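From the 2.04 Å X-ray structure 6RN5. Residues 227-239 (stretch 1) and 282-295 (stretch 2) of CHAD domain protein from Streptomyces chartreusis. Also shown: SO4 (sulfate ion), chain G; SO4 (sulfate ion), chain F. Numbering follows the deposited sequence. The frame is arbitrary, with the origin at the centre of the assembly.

Stretch 1, residues 227-239: DLRPLATAAKDRL
Stretch 2, residues 282-295: LLLRLHRYAREAVS

Both stretches are helical where they meet. Asp 227 and Leu 228 (phi/psi -79/127 and -74/-19) lead into a helix that is established by Arg 229 and runs on past Leu 239; residues 282-295 are helical throughout. Helical phi/psi values lie near -60/-42, and i to i+4 bonds recur, as in Lys 236 N to Ala 232 O (3.0 Å) and Val 294 N to Ala 290 O (3.0 Å). The axes approach to 8.6 Å at a signed crossing angle of -159°, so the helices run nearly antiparallel. Three CA-CA pairs fix the register: Leu 228 CA to Val 294 CA, 6.4 Å; Ala 232 CA to Ala 290 CA, 5.5 Å; Leu 239 CA to Leu 283 CA, 5.2 Å.

The first turn is secured by Asp 227 (chi1 t, chi2 0°). Its OD1 caps the helix by accepting from Arg 229 N at 3.1 Å (167°), and also forms a salt bridge with Arg 229 NE at 2.7 Å, whose hydrogen bond is weak at 125°. Arg 229 follows m, t, m with chi4 157°. Thr 233 (m) points away from the partner helix and donates from OG1 to Arg 229 O at 3.0 Å.

No direct hydrogen bond crosses the interface, which buries 587 Å² in total. Small residues permit the close approach at its middle: Ala 232 CB lies 4.4 Å from Ala 290 CB and 3.8 Å from Val 294 CG2. Val 294 (t) also places CG2 4.0 Å from Leu 228 CB, with Leu 228 in the mt rotamer. At the other end, Leu 239 (tp) sets CD1 4.0 Å from Leu 283 CB and CD2 3.7 Å from Leu 284 CD1; Leu 283 is mt and Leu 284 tp. Leu 283 CD1 reaches Arg 238 O at 3.7 Å, a van der Waals contact.

His 287 (chi1 t, chi2 59°) points toward stretch 1. Leu 239 CD2 is 3.8 Å from His 287 CD2, and Lys 236 CB is 3.8 Å from His 287 ND1; both carbons approach the ring obliquely. The Lys 236 chain is all t, its end leading away.

Two waters supply the polar links. Water 1 donates to Ala 232 O (2.6 Å) and hydrogen-bonds His 287 ND1 (2.8 Å). Water 2 donates to both Ala 235 O and Leu 283 O, each at 2.8 Å, joining carbonyls that cannot bond each other.

Beyond the interface, Tyr 289 OH donates to O4 of the chain G sulfate at 2.7 Å, and Arg 288 NH2 donates to the same O4 at a very short 2.4 Å.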

# COMPACT_ATOMS: atom_id res chain seq x y z
N ASP A 227 47.13 -16.61 -8.71
CA ASP A 227 45.94 -17.31 -8.23
C ASP A 227 44.78 -16.31 -8.43
O ASP A 227 44.89 -15.18 -8.00
CB ASP A 227 46.15 -17.67 -6.75
CG ASP A 227 44.98 -18.49 -6.13
OD1 ASP A 227 43.92 -18.83 -6.76
OD2 ASP A 227 45.14 -18.79 -4.93
N LEU A 228 43.70 -16.71 -9.11
CA LEU A 228 42.51 -15.84 -9.26
C LEU A 228 41.66 -15.71 -8.00
O LEU A 228 40.89 -14.76 -7.88
CB LEU A 228 41.58 -16.37 -10.33
CG LEU A 228 42.07 -16.51 -11.74
CD1 LEU A 228 40.85 -16.83 -12.63
CD2 LEU A 228 42.80 -15.24 -12.18
N ARG A 229 41.78 -16.62 -7.06
CA ARG A 229 40.85 -16.61 -5.92
C ARG A 229 40.86 -15.39 -5.02
O ARG A 229 39.82 -14.96 -4.61
CB ARG A 229 40.99 -17.87 -5.11
CG ARG A 229 40.49 -19.08 -5.91
CD ARG A 229 40.93 -20.38 -5.27
NE ARG A 229 42.28 -20.73 -5.71
CZ ARG A 229 43.13 -21.52 -5.07
NH1 ARG A 229 44.33 -21.77 -5.59
NH2 ARG A 229 42.79 -22.06 -3.90
N PRO A 230 42.03 -14.83 -4.74
CA PRO A 230 42.05 -13.62 -3.92
C PRO A 230 41.30 -12.45 -4.58
O PRO A 230 40.67 -11.65 -3.90
CB PRO A 230 43.55 -13.31 -3.81
CG PRO A 230 44.22 -14.60 -4.09
CD PRO A 230 43.36 -15.25 -5.14
N LEU A 231 41.37 -12.38 -5.91
CA LEU A 231 40.61 -11.35 -6.65
C LEU A 231 39.11 -11.53 -6.59
O LEU A 231 38.39 -10.58 -6.40
CB LEU A 231 41.07 -11.26 -8.10
CG LEU A 231 42.56 -10.91 -8.20
CD1 LEU A 231 43.06 -10.84 -9.64
CD2 LEU A 231 42.81 -9.59 -7.47
N ALA A 232 38.65 -12.76 -6.75
CA ALA A 232 37.26 -13.12 -6.59
C ALA A 232 36.77 -12.83 -5.19
O ALA A 232 35.67 -12.32 -5.03
CB ALA A 232 37.05 -14.59 -6.90
N THR A 233 37.59 -13.17 -4.20
CA THR A 233 37.30 -12.88 -2.78
C THR A 233 37.15 -11.42 -2.51
O THR A 233 36.24 -10.99 -1.76
CB THR A 233 38.42 -13.46 -1.86
OG1 THR A 233 38.42 -14.86 -2.00
CG2 THR A 233 38.21 -13.17 -0.44
N ALA A 234 38.04 -10.64 -3.09
CA ALA A 234 37.90 -9.19 -2.97
C ALA A 234 36.50 -8.69 -3.47
O ALA A 234 35.89 -7.74 -2.90
CB ALA A 234 39.03 -8.51 -3.76
N ALA A 235 36.01 -9.26 -4.57
CA ALA A 235 34.73 -8.85 -5.13
C ALA A 235 33.66 -9.28 -4.19
O ALA A 235 32.69 -8.53 -3.93
CB ALA A 235 34.50 -9.47 -6.55
N LYS A 236 33.79 -10.49 -3.67
CA LYS A 236 32.82 -10.94 -2.67
C LYS A 236 32.79 -9.99 -1.48
O LYS A 236 31.72 -9.62 -0.99
CB LYS A 236 33.16 -12.31 -2.19
CG LYS A 236 32.18 -12.79 -1.14
CD LYS A 236 32.28 -14.28 -0.89
CE LYS A 236 31.04 -14.81 -0.17
NZ LYS A 236 31.37 -16.07 0.56
N ASP A 237 33.98 -9.60 -0.99
CA ASP A 237 34.04 -8.66 0.12
C ASP A 237 33.37 -7.36 -0.20
O ASP A 237 32.62 -6.82 0.65
CB ASP A 237 35.46 -8.36 0.56
CG ASP A 237 36.16 -9.58 1.14
OD1 ASP A 237 35.54 -10.63 1.49
OD2 ASP A 237 37.39 -9.50 1.19
N ARG A 238 33.64 -6.81 -1.38
CA ARG A 238 32.96 -5.53 -1.72
C ARG A 238 31.42 -5.65 -1.64
O ARG A 238 30.73 -4.76 -1.08
CB ARG A 238 33.42 -5.03 -3.07
CG ARG A 238 34.83 -4.53 -3.04
CD ARG A 238 35.22 -3.98 -4.38
NE ARG A 238 35.37 -4.94 -5.47
CZ ARG A 238 36.52 -5.55 -5.81
NH1 ARG A 238 37.63 -5.41 -5.06
NH2 ARG A 238 36.59 -6.34 -6.88
N LEU A 239 30.89 -6.79 -2.09
CA LEU A 239 29.45 -7.06 -2.00
C LEU A 239 28.98 -7.16 -0.51
O LEU A 239 28.07 -6.47 -0.06
CB LEU A 239 29.16 -8.38 -2.75
CG LEU A 239 27.76 -8.98 -2.52
CD1 LEU A 239 26.71 -7.95 -2.98
CD2 LEU A 239 27.56 -10.31 -3.25
N LEU A 282 24.49 -4.23 -8.54
CA LEU A 282 25.68 -4.34 -9.41
C LEU A 282 26.82 -5.15 -8.78
O LEU A 282 27.48 -5.89 -9.50
CB LEU A 282 26.21 -2.97 -9.85
CG LEU A 282 25.21 -2.12 -10.64
CD1 LEU A 282 25.76 -0.72 -10.82
CD2 LEU A 282 24.85 -2.71 -11.99
N LEU A 283 27.05 -5.00 -7.47
CA LEU A 283 28.16 -5.69 -6.81
C LEU A 283 27.85 -7.21 -6.82
O LEU A 283 28.74 -8.05 -6.94
CB LEU A 283 28.36 -5.18 -5.38
CG LEU A 283 28.94 -3.77 -5.23
CD1 LEU A 283 28.76 -3.19 -3.84
CD2 LEU A 283 30.42 -3.70 -5.61
N LEU A 284 26.60 -7.55 -6.70
CA LEU A 284 26.22 -8.96 -6.68
C LEU A 284 26.49 -9.59 -8.03
O LEU A 284 27.03 -10.68 -8.15
CB LEU A 284 24.77 -9.12 -6.23
CG LEU A 284 24.22 -10.54 -6.44
CD1 LEU A 284 25.04 -11.53 -5.66
CD2 LEU A 284 22.78 -10.58 -5.99
N ARG A 285 26.18 -8.85 -9.07
CA ARG A 285 26.47 -9.30 -10.42
C ARG A 285 27.96 -9.47 -10.70
O ARG A 285 28.39 -10.48 -11.28
CB ARG A 285 25.81 -8.39 -11.44
CG ARG A 285 25.45 -9.21 -12.65
CD ARG A 285 24.48 -8.54 -13.57
NE ARG A 285 24.95 -7.23 -13.97
CZ ARG A 285 24.21 -6.37 -14.67
NH1 ARG A 285 22.99 -6.72 -15.07
NH2 ARG A 285 24.68 -5.16 -14.98
N LEU A 286 28.77 -8.51 -10.22
CA LEU A 286 30.22 -8.60 -10.30
C LEU A 286 30.70 -9.88 -9.66
O LEU A 286 31.56 -10.56 -10.21
CB LEU A 286 30.89 -7.36 -9.66
CG LEU A 286 30.71 -6.11 -10.54
CD1 LEU A 286 31.19 -4.78 -9.88
CD2 LEU A 286 31.46 -6.31 -11.83
N HIS A 287 30.15 -10.20 -8.49
CA HIS A 287 30.50 -11.41 -7.74
C HIS A 287 30.08 -12.68 -8.52
O HIS A 287 30.81 -13.61 -8.63
CB HIS A 287 29.84 -11.34 -6.32
CG HIS A 287 29.92 -12.61 -5.53
ND1 HIS A 287 31.11 -13.21 -5.20
CD2 HIS A 287 28.94 -13.36 -4.97
CE1 HIS A 287 30.87 -14.29 -4.48
NE2 HIS A 287 29.56 -14.41 -4.32
N ARG A 288 28.93 -12.66 -9.16
CA ARG A 288 28.47 -13.85 -9.87
C ARG A 288 29.40 -14.18 -11.00
O ARG A 288 29.80 -15.31 -11.17
CB ARG A 288 27.04 -13.67 -10.36
CG ARG A 288 25.99 -14.04 -9.29
CD ARG A 288 24.84 -14.80 -9.99
NE ARG A 288 24.26 -13.86 -10.92
CZ ARG A 288 24.15 -13.95 -12.24
NH1 ARG A 288 24.46 -15.03 -12.93
NH2 ARG A 288 23.64 -12.90 -12.86
N TYR A 289 29.82 -13.15 -11.71
CA TYR A 289 30.63 -13.31 -12.90
C TYR A 289 32.05 -13.62 -12.58
O TYR A 289 32.73 -14.22 -13.39
CB TYR A 289 30.57 -12.04 -13.77
CG TYR A 289 29.21 -11.69 -14.31
CD1 TYR A 289 28.20 -12.64 -14.41
CD2 TYR A 289 28.97 -10.41 -14.80
CE1 TYR A 289 26.97 -12.31 -14.97
CE2 TYR A 289 27.75 -10.08 -15.34
CZ TYR A 289 26.75 -11.02 -15.43
OH TYR A 289 25.49 -10.66 -15.97
N ALA A 290 32.50 -13.21 -11.39
CA ALA A 290 33.81 -13.59 -10.88
C ALA A 290 33.85 -15.09 -10.54
O ALA A 290 34.82 -15.79 -10.88
CB ALA A 290 34.18 -12.73 -9.65
N ARG A 291 32.83 -15.57 -9.83
CA ARG A 291 32.66 -17.01 -9.63
C ARG A 291 32.72 -17.75 -10.97
O ARG A 291 33.37 -18.78 -11.06
CB ARG A 291 31.35 -17.33 -8.90
CG ARG A 291 31.41 -16.99 -7.42
CD ARG A 291 30.07 -17.16 -6.68
NE ARG A 291 29.76 -18.55 -6.29
CZ ARG A 291 28.81 -19.32 -6.83
NH1 ARG A 291 28.00 -18.89 -7.82
NH2 ARG A 291 28.65 -20.55 -6.38
N GLU A 292 32.04 -17.24 -12.01
CA GLU A 292 32.13 -17.84 -13.36
C GLU A 292 33.59 -17.86 -13.89
O GLU A 292 34.07 -18.87 -14.39
CB GLU A 292 31.27 -17.06 -14.37
CG GLU A 292 29.77 -17.21 -14.16
CD GLU A 292 28.99 -16.77 -15.38
OE1 GLU A 292 29.58 -16.45 -16.44
OE2 GLU A 292 27.74 -16.78 -15.29
N ALA A 293 34.28 -16.73 -13.80
CA ALA A 293 35.64 -16.63 -14.32
C ALA A 293 36.63 -17.63 -13.70
O ALA A 293 37.54 -18.18 -14.36
CB ALA A 293 36.14 -15.19 -14.13
N VAL A 294 36.42 -17.83 -12.40
CA VAL A 294 37.23 -18.68 -11.53
C VAL A 294 36.99 -20.14 -11.85
O VAL A 294 37.89 -20.93 -11.75
CB VAL A 294 36.91 -18.37 -10.05
CG1 VAL A 294 37.22 -19.52 -9.14
CG2 VAL A 294 37.70 -17.13 -9.63
N SER A 295 35.77 -20.47 -12.20
CA SER A 295 35.43 -21.77 -12.72
C SER A 295 36.00 -21.97 -14.14
O SER A 295 36.34 -23.08 -14.54
CB SER A 295 33.91 -21.89 -12.72
OG SER A 295 33.54 -23.09 -13.35
S SO4 G . 22.86 -13.10 -16.24
O1 SO4 G . 23.41 -12.63 -17.49
O2 SO4 G . 23.19 -14.54 -16.14
O3 SO4 G . 21.41 -12.93 -16.19
O4 SO4 G . 23.44 -12.27 -15.15
S SO4 F . 21.26 -3.95 -16.87
O1 SO4 F . 22.41 -4.19 -17.80
O2 SO4 F . 20.53 -5.21 -16.68
O3 SO4 F . 21.71 -3.43 -15.52
O4 SO4 F . 20.35 -3.02 -17.57
O HOH W 1 33.68 -13.58 -6.16
O HOH W 2 31.33 -7.40 -6.15